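Local coordinates for Lmo1499 protein (Listeria monocytogenes, PDB 4IIW) that probably acts as a membrane-bound lytic transglycosylase that cuts nascent peptidoglycan strands internally and so ends their elongation, at residues Ile39-Pro44 with Thr54-Lys59; Gln130-Lys135 with Gly185-Ala190; Lys166-Pro171 with Ser282-Tyr287; Arg239-Ser244 with Ser314-Phe319. All blocks are in the same frame, centred on the assembly; numbering follows the deposited sequence.

Interaction 1: residues Ile39-Pro44 with Thr54-Lys59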
loop_
_atom_site.group_PDB
_atom_site.type_symbol
_atom_site.label_atom_id
_atom_site.label_comp_id
_atom_site.label_asym_id
_atom_site.label_seq_id
_atom_site.Cartn_x
_atom_site.Cartn_y
_atom_site.Cartn_z
ATOM N N ILE B 39 5.777 -4.314 -26.735
ATOM C CA ILE B 39 6.647 -5.383 -26.266
ATOM C C ILE B 39 5.818 -6.651 -26.134
ATOM O O ILE B 39 4.784 -6.665 -25.462
ATOM C CB ILE B 39 7.258 -5.064 -24.860
ATOM C CG1 ILE B 39 7.921 -3.671 -24.851
ATOM C CG2 ILE B 39 8.242 -6.144 -24.472
ATOM C CD1 ILE B 39 8.394 -3.191 -23.491
ATOM N N THR B 40 6.257 -7.720 -26.772
ATOM C CA THR B 40 5.528 -8.960 -26.667
ATOM C C THR B 40 6.104 -9.746 -25.501
ATOM O O THR B 40 7.309 -9.964 -25.441
ATOM C CB THR B 40 5.618 -9.791 -27.969
ATOM O OG1 THR B 40 6.963 -10.251 -28.145
ATOM C CG2 THR B 40 5.177 -8.958 -29.196
ATOM N N VAL B 41 5.249 -10.143 -24.564
ATOM C CA VAL B 41 5.693 -10.926 -23.417
ATOM C C VAL B 41 5.016 -12.286 -23.473
ATOM O O VAL B 41 3.915 -12.411 -23.992
ATOM C CB VAL B 41 5.391 -10.241 -22.021
ATOM C CG1 VAL B 41 5.676 -8.733 -22.074
ATOM C CG2 VAL B 41 3.965 -10.474 -21.575
ATOM N N GLU B 42 5.674 -13.295 -22.907
ATOM C CA GLU B 42 5.155 -14.650 -22.896
ATOM C C GLU B 42 4.994 -15.164 -21.478
ATOM O O GLU B 42 5.958 -15.213 -20.714
ATOM C CB GLU B 42 6.095 -15.561 -23.660
ATOM C CG GLU B 42 6.364 -15.074 -25.065
ATOM C CD GLU B 42 7.083 -16.111 -25.921
ATOM O OE1 GLU B 42 8.023 -16.760 -25.403
ATOM O OE2 GLU B 42 6.712 -16.261 -27.113
ATOM N N ILE B 43 3.768 -15.547 -21.135
ATOM C CA ILE B 43 3.472 -16.081 -19.816
ATOM C C ILE B 43 3.250 -17.579 -19.963
ATOM O O ILE B 43 2.246 -17.995 -20.529
ATOM C CB ILE B 43 2.210 -15.448 -19.201
ATOM C CG1 ILE B 43 2.307 -13.922 -19.215
ATOM C CG2 ILE B 43 2.017 -15.952 -17.811
ATOM C CD1 ILE B 43 3.583 -13.388 -18.634
ATOM N N PRO B 44 4.197 -18.389 -19.469
ATOM C CA PRO B 44 4.044 -19.821 -19.592
ATOM C C PRO B 44 2.935 -20.377 -18.721
ATOM O O PRO B 44 2.615 -19.811 -17.699
ATOM C CB PRO B 44 5.406 -20.377 -19.127
ATOM C CG PRO B 44 6.340 -19.218 -19.071
ATOM C CD PRO B 44 5.499 -18.008 -18.885
ATOM N N THR B 54 7.533 -10.736 -12.483
ATOM C CA THR B 54 8.945 -10.693 -12.810
ATOM C C THR B 54 9.192 -10.704 -14.313
ATOM O O THR B 54 10.138 -10.052 -14.790
ATOM C CB THR B 54 9.662 -11.837 -12.091
ATOM O OG1 THR B 54 9.401 -11.695 -10.697
ATOM C CG2 THR B 54 11.162 -11.816 -12.326
ATOM N N ILE B 55 8.356 -11.415 -15.072
ATOM C CA ILE B 55 8.488 -11.375 -16.533
ATOM C C ILE B 55 8.162 -9.950 -17.027
ATOM O O ILE B 55 8.864 -9.432 -17.892
ATOM C CB ILE B 55 7.610 -12.406 -17.236
ATOM C CG1 ILE B 55 8.096 -13.823 -16.927
ATOM C CG2 ILE B 55 7.675 -12.223 -18.738
ATOM C CD1 ILE B 55 7.036 -14.856 -17.197
ATOM N N LEU B 56 7.120 -9.316 -16.474
ATOM C CA LEU B 56 6.782 -7.952 -16.861
ATOM C C LEU B 56 7.946 -6.987 -16.592
ATOM O O LEU B 56 8.262 -6.113 -17.421
ATOM C CB LEU B 56 5.525 -7.462 -16.134
ATOM C CG LEU B 56 4.197 -8.141 -16.531
ATOM C CD1 LEU B 56 3.026 -7.685 -15.625
ATOM C CD2 LEU B 56 3.859 -7.888 -18.008
ATOM N N GLU B 57 8.585 -7.143 -15.438
ATOM C CA GLU B 57 9.708 -6.278 -15.057
ATOM C C GLU B 57 10.891 -6.573 -15.989
ATOM O O GLU B 57 11.526 -5.649 -16.512
ATOM C CB GLU B 57 10.083 -6.469 -13.572
ATOM C CG GLU B 57 11.147 -5.484 -13.043
ATOM C CD GLU B 57 11.637 -5.837 -11.621
ATOM O OE1 GLU B 57 10.808 -6.147 -10.724
ATOM O OE2 GLU B 57 12.864 -5.807 -11.406
ATOM N N ASP B 58 11.184 -7.857 -16.190
ATOM C CA ASP B 58 12.268 -8.251 -17.109
ATOM C C ASP B 58 12.081 -7.595 -18.468
ATOM O O ASP B 58 13.024 -7.070 -19.036
ATOM C CB ASP B 58 12.324 -9.787 -17.347
ATOM C CG ASP B 58 12.835 -10.577 -16.136
ATOM O OD1 ASP B 58 13.385 -9.975 -15.176
ATOM O OD2 ASP B 58 12.680 -11.826 -16.165
ATOM N N LYS B 59 10.848 -7.630 -18.975
ATOM C CA LYS B 59 10.528 -7.077 -20.295
ATOM C C LYS B 59 10.309 -5.559 -20.320
ATOM O O LYS B 59 9.971 -4.989 -21.358
ATOM C CB LYS B 59 9.342 -7.829 -20.887
ATOM C CG LYS B 59 9.713 -9.243 -21.360
ATOM C CD LYS B 59 10.713 -9.156 -22.530
ATOM C CE LYS B 59 11.005 -10.497 -23.189
ATOM N NZ LYS B 59 11.927 -10.343 -24.350
#
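Lys59 N donates to Ile55 O (2.9 Å), a last-turn helical bond that ties together the two residues of 54-59 most involved with strand 39-43. Across the contact itself the meeting is apolar. Ile55 points at the strand, and its CD1 reaches over the backbone to lie 3.7 Å from Glu42 O. The same methyl meets the end of Ile43 (CD1 to CD1, 4.0 Å) and lies along the Pro44 ring, pointing the opposite way, with Pro44 CD 3.9 Å off, so three consecutive residues of 39-44 touch this one methyl. Val41, two residues before Ile43, sets CG1 against Lys59 CB at 4.0 Å and turns CG2 to Leu56 CD2. With chi1 at -41°, CG1 stands opposite the carbonyl carbon, which directs it to the lysine. The Lys59 chain bends at its second torsion (chi2 -65°), and its aliphatic part lies alongside Val41, running the other way. Ile39 ends the row, its CG2 4.1 Å from Lys59 CB. The helical segment runs nearly antiparallel to the strand, at 154°. Strand 39-43 pairs with strand 83-87, while Leu56 continues to Leu87 and to Phe68 of helix 65-75. This strand-helix-helix-strand order is as in LysM modules, and the other side of helix 49-58 meets a second subunit, where Thr54 bonds to Thr54 of that subunit.

Interaction 2: residues Gln130-Lys135 with Gly185-Ala190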
loop_
_atom_site.group_PDB
_atom_site.type_symbol
_atom_site.label_atom_id
_atom_site.label_comp_id
_atom_site.label_asym_id
_atom_site.label_seq_id
_atom_site.Cartn_x
_atom_site.Cartn_y
_atom_site.Cartn_z
ATOM N N GLN B 130 -7.885 -18.719 -35.148
ATOM C CA GLN B 130 -9.333 -18.529 -35.184
ATOM C C GLN B 130 -9.824 -18.943 -33.789
ATOM O O GLN B 130 -10.267 -20.071 -33.588
ATOM C CB GLN B 130 -9.961 -19.366 -36.316
ATOM C CG GLN B 130 -11.233 -18.762 -36.998
ATOM C CD GLN B 130 -12.494 -18.760 -36.129
ATOM O OE1 GLN B 130 -12.520 -18.206 -35.013
ATOM N NE2 GLN B 130 -13.572 -19.338 -36.667
ATOM N N PRO B 131 -9.742 -18.016 -32.822
ATOM C CA PRO B 131 -10.079 -18.261 -31.402
ATOM C C PRO B 131 -11.504 -18.735 -31.113
ATOM O O PRO B 131 -11.715 -19.421 -30.124
ATOM C CB PRO B 131 -9.820 -16.910 -30.735
ATOM C CG PRO B 131 -10.020 -15.917 -31.817
ATOM C CD PRO B 131 -9.558 -16.584 -33.102
ATOM N N LYS B 132 -12.473 -18.384 -31.950
ATOM C CA LYS B 132 -13.842 -18.859 -31.728
ATOM C C LYS B 132 -13.915 -20.395 -31.805
ATOM O O LYS B 132 -14.852 -21.000 -31.288
ATOM C CB LYS B 132 -14.845 -18.173 -32.685
ATOM C CG LYS B 132 -15.132 -16.682 -32.306
ATOM C CD LYS B 132 -16.023 -15.942 -33.314
ATOM C CE LYS B 132 -17.498 -16.361 -33.273
ATOM N NZ LYS B 132 -18.252 -15.813 -32.100
ATOM N N LEU B 133 -12.913 -21.018 -32.430
ATOM C CA LEU B 133 -12.844 -22.479 -32.520
ATOM C C LEU B 133 -12.164 -23.104 -31.292
ATOM O O LEU B 133 -11.223 -22.545 -30.725
ATOM C CB LEU B 133 -12.111 -22.915 -33.791
ATOM C CG LEU B 133 -12.778 -22.679 -35.156
ATOM C CD1 LEU B 133 -11.801 -23.111 -36.253
ATOM C CD2 LEU B 133 -14.097 -23.431 -35.303
ATOM N N LYS B 134 -12.664 -24.271 -30.896
ATOM C CA LYS B 134 -12.157 -25.026 -29.752
ATOM C C LYS B 134 -11.298 -26.207 -30.210
ATOM O O LYS B 134 -11.617 -26.872 -31.203
ATOM C CB LYS B 134 -13.318 -25.515 -28.886
ATOM C CG LYS B 134 -13.780 -24.505 -27.853
ATOM C CD LYS B 134 -14.412 -23.237 -28.425
ATOM C CE LYS B 134 -14.459 -22.129 -27.354
ATOM N NZ LYS B 134 -14.930 -22.625 -26.022
ATOM N N LYS B 135 -10.220 -26.478 -29.476
ATOM C CA LYS B 135 -9.295 -27.549 -29.853
ATOM C C LYS B 135 -9.958 -28.921 -29.996
ATOM O O LYS B 135 -9.710 -29.625 -30.968
ATOM C CB LYS B 135 -8.112 -27.646 -28.883
ATOM C CG LYS B 135 -7.011 -28.594 -29.389
ATOM C CD LYS B 135 -5.750 -28.574 -28.539
ATOM C CE LYS B 135 -4.708 -29.494 -29.150
ATOM N NZ LYS B 135 -3.375 -29.433 -28.498
ATOM N N GLY B 185 -13.046 -15.268 -45.171
ATOM C CA GLY B 185 -14.236 -15.482 -44.333
ATOM C C GLY B 185 -14.229 -14.870 -42.928
ATOM O O GLY B 185 -13.189 -14.424 -42.417
ATOM N N THR B 186 -15.406 -14.886 -42.296
ATOM C CA THR B 186 -15.604 -14.300 -40.969
ATOM C C THR B 186 -15.483 -15.329 -39.797
ATOM O O THR B 186 -14.634 -15.145 -38.899
ATOM C CB THR B 186 -16.942 -13.470 -40.947
ATOM O OG1 THR B 186 -18.051 -14.306 -41.295
ATOM C CG2 THR B 186 -16.878 -12.323 -41.977
ATOM N N ASP B 187 -16.314 -16.384 -39.787
ATOM C CA ASP B 187 -16.220 -17.450 -38.742
ATOM C C ASP B 187 -15.799 -18.731 -39.437
ATOM O O ASP B 187 -16.488 -19.749 -39.416
ATOM C CB ASP B 187 -17.541 -17.673 -37.993
ATOM C CG ASP B 187 -17.830 -16.598 -36.952
ATOM O OD1 ASP B 187 -19.007 -16.514 -36.508
ATOM O OD2 ASP B 187 -16.890 -15.851 -36.573
ATOM N N VAL B 188 -14.644 -18.666 -40.057
ATOM C CA VAL B 188 -14.145 -19.769 -40.812
ATOM C C VAL B 188 -14.195 -21.064 -39.998
ATOM O O VAL B 188 -13.734 -21.109 -38.861
ATOM C CB VAL B 188 -12.755 -19.411 -41.347
ATOM C CG1 VAL B 188 -12.005 -20.597 -41.720
ATOM C CG2 VAL B 188 -12.909 -18.465 -42.511
ATOM N N SER B 189 -14.772 -22.110 -40.594
ATOM C CA SER B 189 -14.915 -23.403 -39.933
ATOM C C SER B 189 -13.658 -24.199 -40.041
ATOM O O SER B 189 -12.865 -24.004 -40.949
ATOM C CB SER B 189 -16.029 -24.240 -40.550
ATOM O OG SER B 189 -15.641 -24.760 -41.821
ATOM N N ALA B 190 -13.503 -25.128 -39.115
ATOM C CA ALA B 190 -12.367 -26.011 -39.100
ATOM C C ALA B 190 -12.294 -26.804 -40.421
ATOM O O ALA B 190 -11.198 -27.039 -40.956
ATOM C CB ALA B 190 -12.443 -26.958 -37.889
#
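Gln130 supplies the one hydrogen bond between these two loops: its NE2 donates to Val188 O over 2.8 Å, with an N-H...O angle of 157°. The acceptor lies close to the plane of the glutamine amide, whereas the donor stands 24° off the carbonyl plane of Val188. The bend at the second torsion of Gln130 (chi2 -71°) folds the amide back over its own turn, where OE1 takes a weak bond from Lys132 N at 3.1 Å. Both ends of the amide are thereby engaged, which should restrict its rotation. The turn is a type I beta turn from Gln130 to Leu133, closed by Leu133 N to Gln130 O at 3.0 Å.

Charge plays a looser part. Lys132 crosses Asp187 with its methylenes, CD lying 3.4 Å from Asp187 OD2, but NZ stays 4.5 Å from Asp187 OD1, too far for a salt bridge; the attraction is probably modest.

Apolar packing comes from Leu133, whose CD1 touches Ala190 CB at 4.2 Å and also lies 3.8 Å from Val188 O. Ser189 faces the other way and caps helix 190-204 through Gln192 N. The contact thus joins the turn linking helices 119-129 and 135-143 to the N-terminal end of helix 190-204, just after the loop that follows strand 180-181.

Interaction 3: residues Lys166-Pro171 with Ser282-Tyr287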
loop_
_atom_site.group_PDB
_atom_site.type_symbol
_atom_site.label_atom_id
_atom_site.label_comp_id
_atom_site.label_asym_id
_atom_site.label_seq_id
_atom_site.Cartn_x
_atom_site.Cartn_y
_atom_site.Cartn_z
ATOM N N LYS B 166 -7.323 -49.493 -40.598
ATOM C CA LYS B 166 -7.622 -49.771 -39.210
ATOM C C LYS B 166 -6.504 -49.420 -38.206
ATOM O O LYS B 166 -6.780 -48.982 -37.098
ATOM C CB LYS B 166 -7.967 -51.263 -39.111
ATOM C CG LYS B 166 -9.049 -51.731 -40.153
ATOM C CD LYS B 166 -9.331 -53.262 -40.109
ATOM C CE LYS B 166 -10.001 -53.689 -38.819
ATOM N NZ LYS B 166 -10.281 -55.158 -38.787
ATOM N N SER B 167 -5.250 -49.598 -38.607
ATOM C CA SER B 167 -4.099 -49.367 -37.729
ATOM C C SER B 167 -3.628 -47.913 -37.619
ATOM O O SER B 167 -2.736 -47.617 -36.831
ATOM C CB SER B 167 -2.926 -50.223 -38.204
ATOM O OG SER B 167 -3.266 -51.602 -38.196
ATOM N N ILE B 168 -4.213 -47.010 -38.399
ATOM C CA ILE B 168 -3.800 -45.616 -38.367
ATOM C C ILE B 168 -4.432 -44.905 -37.193
ATOM O O ILE B 168 -5.626 -45.076 -36.946
ATOM C CB ILE B 168 -4.239 -44.884 -39.656
ATOM C CG1 ILE B 168 -3.486 -45.457 -40.858
ATOM C CG2 ILE B 168 -4.009 -43.381 -39.535
ATOM C CD1 ILE B 168 -3.912 -44.875 -42.201
ATOM N N LYS B 169 -3.656 -44.102 -36.468
ATOM C CA LYS B 169 -4.226 -43.327 -35.359
ATOM C C LYS B 169 -5.133 -42.204 -35.861
ATOM O O LYS B 169 -6.278 -42.096 -35.434
ATOM C CB LYS B 169 -3.154 -42.682 -34.499
ATOM C CG LYS B 169 -2.596 -43.512 -33.396
ATOM C CD LYS B 169 -1.862 -42.557 -32.450
ATOM C CE LYS B 169 -1.509 -43.160 -31.127
ATOM N NZ LYS B 169 -0.929 -42.076 -30.290
ATOM N N HIS B 170 -4.602 -41.353 -36.742
ATOM C CA HIS B 170 -5.357 -40.216 -37.274
ATOM C C HIS B 170 -5.266 -40.181 -38.799
ATOM O O HIS B 170 -4.268 -39.779 -39.360
ATOM C CB HIS B 170 -4.833 -38.910 -36.673
ATOM C CG HIS B 170 -4.768 -38.919 -35.176
ATOM N ND1 HIS B 170 -5.891 -39.044 -34.385
ATOM C CD2 HIS B 170 -3.721 -38.790 -34.328
ATOM C CE1 HIS B 170 -5.536 -39.015 -33.114
ATOM N NE2 HIS B 170 -4.225 -38.855 -33.051
ATOM N N PRO B 171 -6.337 -40.573 -39.472
ATOM C CA PRO B 171 -6.335 -40.704 -40.922
ATOM C C PRO B 171 -5.579 -39.643 -41.742
ATOM O O PRO B 171 -4.851 -40.010 -42.652
ATOM C CB PRO B 171 -7.818 -40.690 -41.257
ATOM C CG PRO B 171 -8.446 -41.305 -40.065
ATOM C CD PRO B 171 -7.681 -40.789 -38.912
ATOM N N SER B 282 2.210 -50.672 -30.054
ATOM C CA SER B 282 1.586 -49.868 -31.118
ATOM C C SER B 282 2.206 -50.173 -32.474
ATOM O O SER B 282 3.427 -50.278 -32.585
ATOM C CB SER B 282 1.745 -48.364 -30.845
ATOM O OG SER B 282 1.251 -47.578 -31.928
ATOM N N PRO B 283 1.371 -50.291 -33.516
ATOM C CA PRO B 283 1.915 -50.555 -34.839
ATOM C C PRO B 283 2.884 -49.451 -35.290
ATOM O O PRO B 283 3.710 -49.684 -36.169
ATOM C CB PRO B 283 0.678 -50.590 -35.727
ATOM C CG PRO B 283 -0.451 -50.840 -34.813
ATOM C CD PRO B 283 -0.098 -50.226 -33.523
ATOM N N TYR B 284 2.775 -48.261 -34.701
ATOM C CA TYR B 284 3.678 -47.162 -35.033
ATOM C C TYR B 284 5.093 -47.333 -34.449
ATOM O O TYR B 284 6.038 -46.682 -34.913
ATOM C CB TYR B 284 3.067 -45.823 -34.603
ATOM C CG TYR B 284 2.046 -45.332 -35.599
ATOM C CD1 TYR B 284 0.744 -45.811 -35.585
ATOM C CD2 TYR B 284 2.396 -44.415 -36.572
ATOM C CE1 TYR B 284 -0.183 -45.388 -36.507
ATOM C CE2 TYR B 284 1.470 -43.973 -37.504
ATOM C CZ TYR B 284 0.174 -44.469 -37.468
ATOM O OH TYR B 284 -0.750 -44.036 -38.386
ATOM N N ASN B 285 5.227 -48.201 -33.444
ATOM C CA ASN B 285 6.511 -48.464 -32.808
ATOM C C ASN B 285 7.463 -49.249 -33.715
ATOM O O ASN B 285 7.373 -50.491 -33.823
ATOM C CB ASN B 285 6.287 -49.240 -31.523
ATOM C CG ASN B 285 7.559 -49.514 -30.797
ATOM O OD1 ASN B 285 8.631 -49.125 -31.258
ATOM N ND2 ASN B 285 7.462 -50.191 -29.647
ATOM N N THR B 286 8.398 -48.531 -34.338
ATOM C CA THR B 286 9.347 -49.150 -35.266
ATOM C C THR B 286 10.478 -49.914 -34.586
ATOM O O THR B 286 11.370 -50.424 -35.256
ATOM C CB THR B 286 9.917 -48.137 -36.251
ATOM O OG1 THR B 286 10.530 -47.057 -35.528
ATOM C CG2 THR B 286 8.796 -47.601 -37.153
ATOM N N TYR B 287 10.454 -49.970 -33.257
ATOM C CA TYR B 287 11.384 -50.803 -32.510
ATOM C C TYR B 287 10.795 -52.209 -32.377
ATOM O O TYR B 287 11.536 -53.181 -32.247
ATOM C CB TYR B 287 11.657 -50.228 -31.124
ATOM C CG TYR B 287 12.686 -49.129 -31.114
ATOM C CD1 TYR B 287 12.352 -47.832 -31.479
ATOM C CD2 TYR B 287 13.999 -49.389 -30.727
ATOM C CE1 TYR B 287 13.296 -46.826 -31.470
ATOM C CE2 TYR B 287 14.950 -48.387 -30.708
ATOM C CZ TYR B 287 14.595 -47.107 -31.083
ATOM O OH TYR B 287 15.540 -46.106 -31.075
#
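Tyr284 lays the outer edge of its ring against the backbone of Ser167 and Ile168. Ser167 O comes to that edge, near the ring plane, 3.4 Å from Tyr284 CE1, and Ile168 CA lies there too, 3.4 Å from Tyr284 OH. The hydroxyl also touches the Ile168 side chain through CG2 at 3.5 Å, although the CB bond of Ile168 leads away from the tyrosine loop overall. Setting CG opposite the carbonyl carbon (chi1 -80°) is what sends the ring out of its own loop and across to 166-171. Lys169 brushes the ring with CG, 4.4 Å from Tyr284 CE1, before its chain leads off to a hydrogen bond between NZ and Ala265 O. Beside the tyrosine, Pro283 CG rests 4.2 Å from Ser167 CB in a looser, more exposed contact. The Tyr264 ring, its plane inclined to that of Tyr284, and Pro293 and Pro294 also pack on Tyr284. The loop that presents the ring is held by its own bonds. Ser282 O accepts from Asn285 N at 2.9 Å, closing a type I beta turn, while Ser282 OG accepts from Tyr284 N at 3.2 Å. The tyrosine thus joins the loop before helix 302-309 to the one before strand 180-181, from a type I beta turn begun by an ST turn, with an Asx turn starting at its last residue, Asn285.

Interaction 4: residues Arg239-Ser244 with Ser314-Phe319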
loop_
_atom_site.group_PDB
_atom_site.type_symbol
_atom_site.label_atom_id
_atom_site.label_comp_id
_atom_site.label_asym_id
_atom_site.label_seq_id
_atom_site.Cartn_x
_atom_site.Cartn_y
_atom_site.Cartn_z
ATOM N N ARG B 239 19.512 -35.212 -45.789
ATOM C CA ARG B 239 18.336 -36.047 -45.710
ATOM C C ARG B 239 18.339 -37.200 -46.703
ATOM O O ARG B 239 17.696 -38.207 -46.477
ATOM C CB ARG B 239 17.111 -35.173 -45.921
ATOM C CG ARG B 239 16.841 -34.194 -44.763
ATOM C CD ARG B 239 15.754 -33.197 -45.141
ATOM N NE ARG B 239 14.942 -32.740 -44.008
ATOM C CZ ARG B 239 15.076 -31.585 -43.357
ATOM N NH1 ARG B 239 16.016 -30.693 -43.693
ATOM N NH2 ARG B 239 14.241 -31.322 -42.354
ATOM N N LYS B 240 19.053 -37.058 -47.804
ATOM C CA LYS B 240 19.126 -38.139 -48.774
ATOM C C LYS B 240 19.930 -39.342 -48.241
ATOM O O LYS B 240 19.770 -40.451 -48.745
ATOM C CB LYS B 240 19.688 -37.646 -50.103
ATOM C CG LYS B 240 18.763 -36.702 -50.808
ATOM C CD LYS B 240 19.334 -36.205 -52.122
ATOM C CE LYS B 240 18.405 -35.173 -52.753
ATOM N NZ LYS B 240 19.010 -34.540 -53.964
HETATM N N MSE B 241 20.806 -39.112 -47.257
HETATM C CA MSE B 241 21.553 -40.195 -46.617
HETATM C C MSE B 241 20.659 -40.827 -45.575
HETATM O O MSE B 241 20.616 -42.044 -45.443
HETATM C CB MSE B 241 22.845 -39.713 -45.946
HETATM C CG MSE B 241 24.053 -39.592 -46.857
HETATM SE SE MSE B 241 24.593 -41.313 -47.584
HETATM C CE MSE B 241 26.189 -40.679 -48.525
ATOM N N ILE B 242 19.946 -40.004 -44.823
ATOM C CA ILE B 242 19.014 -40.536 -43.851
ATOM C C ILE B 242 18.041 -41.457 -44.576
ATOM O O ILE B 242 17.768 -42.572 -44.125
ATOM C CB ILE B 242 18.236 -39.436 -43.145
ATOM C CG1 ILE B 242 19.174 -38.641 -42.236
ATOM C CG2 ILE B 242 17.098 -40.027 -42.313
ATOM C CD1 ILE B 242 18.516 -37.389 -41.610
ATOM N N ALA B 243 17.535 -40.999 -45.712
ATOM C CA ALA B 243 16.613 -41.816 -46.481
ATOM C C ALA B 243 17.259 -43.136 -46.913
ATOM O O ALA B 243 16.626 -44.188 -46.825
ATOM C CB ALA B 243 16.091 -41.055 -47.684
ATOM N N SER B 244 18.518 -43.105 -47.343
ATOM C CA SER B 244 19.161 -44.331 -47.807
ATOM C C SER B 244 19.287 -45.352 -46.695
ATOM O O SER B 244 19.152 -46.544 -46.939
ATOM C CB SER B 244 20.528 -44.065 -48.407
ATOM O OG SER B 244 21.458 -43.722 -47.412
ATOM N N SER B 314 23.857 -46.047 -51.017
ATOM C CA SER B 314 24.967 -46.246 -50.077
ATOM C C SER B 314 24.827 -47.512 -49.229
ATOM O O SER B 314 23.779 -48.165 -49.222
ATOM C CB SER B 314 25.105 -45.040 -49.150
ATOM O OG SER B 314 24.077 -45.038 -48.183
ATOM N N ASP B 315 25.895 -47.826 -48.497
ATOM C CA ASP B 315 25.946 -48.999 -47.627
ATOM C C ASP B 315 25.724 -48.666 -46.147
ATOM O O ASP B 315 26.013 -49.485 -45.277
ATOM C CB ASP B 315 27.310 -49.678 -47.786
ATOM C CG ASP B 315 27.565 -50.136 -49.203
ATOM O OD1 ASP B 315 26.614 -50.633 -49.842
ATOM O OD2 ASP B 315 28.720 -50.016 -49.671
ATOM N N TYR B 316 25.203 -47.483 -45.848
ATOM C CA TYR B 316 25.006 -47.097 -44.454
ATOM C C TYR B 316 23.719 -47.700 -43.896
ATOM O O TYR B 316 22.699 -47.730 -44.567
ATOM C CB TYR B 316 25.038 -45.568 -44.297
ATOM C CG TYR B 316 26.341 -44.944 -44.791
ATOM C CD1 TYR B 316 27.539 -45.139 -44.102
ATOM C CD2 TYR B 316 26.369 -44.152 -45.940
ATOM C CE1 TYR B 316 28.730 -44.574 -44.551
ATOM C CE2 TYR B 316 27.562 -43.579 -46.396
ATOM C CZ TYR B 316 28.735 -43.795 -45.698
ATOM O OH TYR B 316 29.911 -43.230 -46.147
ATOM N N LEU B 317 23.798 -48.211 -42.672
ATOM C CA LEU B 317 22.662 -48.833 -41.998
ATOM C C LEU B 317 22.383 -48.210 -40.625
ATOM O O LEU B 317 21.401 -48.575 -39.973
ATOM C CB LEU B 317 22.918 -50.335 -41.822
ATOM C CG LEU B 317 23.108 -51.170 -43.096
ATOM C CD1 LEU B 317 23.464 -52.610 -42.765
ATOM C CD2 LEU B 317 21.856 -51.117 -43.933
ATOM N N TYR B 318 23.243 -47.292 -40.179
ATOM C CA TYR B 318 23.069 -46.619 -38.885
ATOM C C TYR B 318 23.381 -45.118 -38.995
ATOM O O TYR B 318 24.115 -44.687 -39.883
ATOM C CB TYR B 318 23.995 -47.236 -37.830
ATOM C CG TYR B 318 23.839 -48.728 -37.640
ATOM C CD1 TYR B 318 22.989 -49.246 -36.664
ATOM C CD2 TYR B 318 24.558 -49.626 -38.428
ATOM C CE1 TYR B 318 22.841 -50.619 -36.494
ATOM C CE2 TYR B 318 24.424 -50.999 -38.263
ATOM C CZ TYR B 318 23.566 -51.490 -37.299
ATOM O OH TYR B 318 23.441 -52.851 -37.150
ATOM N N PHE B 319 22.820 -44.324 -38.096
ATOM C CA PHE B 319 23.123 -42.903 -38.074
ATOM C C PHE B 319 22.928 -42.358 -36.681
ATOM O O PHE B 319 22.080 -42.838 -35.933
ATOM C CB PHE B 319 22.295 -42.118 -39.101
ATOM C CG PHE B 319 20.807 -42.115 -38.842
ATOM C CD1 PHE B 319 20.230 -41.145 -38.034
ATOM C CD2 PHE B 319 19.980 -43.053 -39.443
ATOM C CE1 PHE B 319 18.856 -41.124 -37.810
ATOM C CE2 PHE B 319 18.614 -43.040 -39.221
ATOM C CZ PHE B 319 18.050 -42.069 -38.402
#
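Ser314 and Ser244 are joined by a hydroxyl-to-hydroxyl hydrogen bond, in which Ser314 OG donates to Ser244 OG at 3.0 Å. Ser244 OG in turn donates to Met241 O (2.7 Å), the carbonyl three residues earlier in its helix, so a short relay runs from the loop into the helix backbone. That second donor sits 16° from the carbonyl plane, with a C=O...O angle of 122°. Each serine places OG between its backbone N and carbonyl carbon (chi1 72° for Ser244), and this lets the two hydroxyls face one another.

The second kind of contact is Met-aromatic. Met241, present as selenomethionine, bends at its second torsion and brings SE obliquely to the Tyr316 ring, 3.7 Å from Tyr316 CD2 and 4.8 Å from the ring centroid. The terminal CE continues along the same side of the ring to Tyr316 CE2, at 3.9 Å. SE also passes Ser314 OG at 3.8 Å, so the selenium touches both the serine and the tyrosine. The Met241 side chain lies about 11 Å from that of Glu232, predicted to be important for catalysis.

Further along helix 239-251, Asn248 bonds to the carbonyls of Ser314 and Tyr316, and Arg249 to that of Leu317. Phe330 of strand 328-331 packs on Met241, Tyr316 and Phe319. The contact therefore seats the hairpin of strands 318-321 and 328-331 on helix 239-251.

How the interactions relate
From the N terminus, interaction 1 closes first: a short loop that brings helix 49-58 back over strand 39-43. It is complete before any other contact opens and stands apart, its centre 28 Å from that of interaction 2 and 40 Å or more from the others. Interaction 2 opens at 130-135, interaction 3 begins at 166-171 before 185-190 closes interaction 2, and interaction 4 starts at 239-244 before 282-287 closes interaction 3. Thus 2 crosses 3 and 3 crosses 4, while 2 and 4 follow in series. Interaction 2 ties an interhelical turn to the start of helix 190-204, interaction 3 two surface loops, and interaction 4 the C-terminal hairpin to helix 239-251.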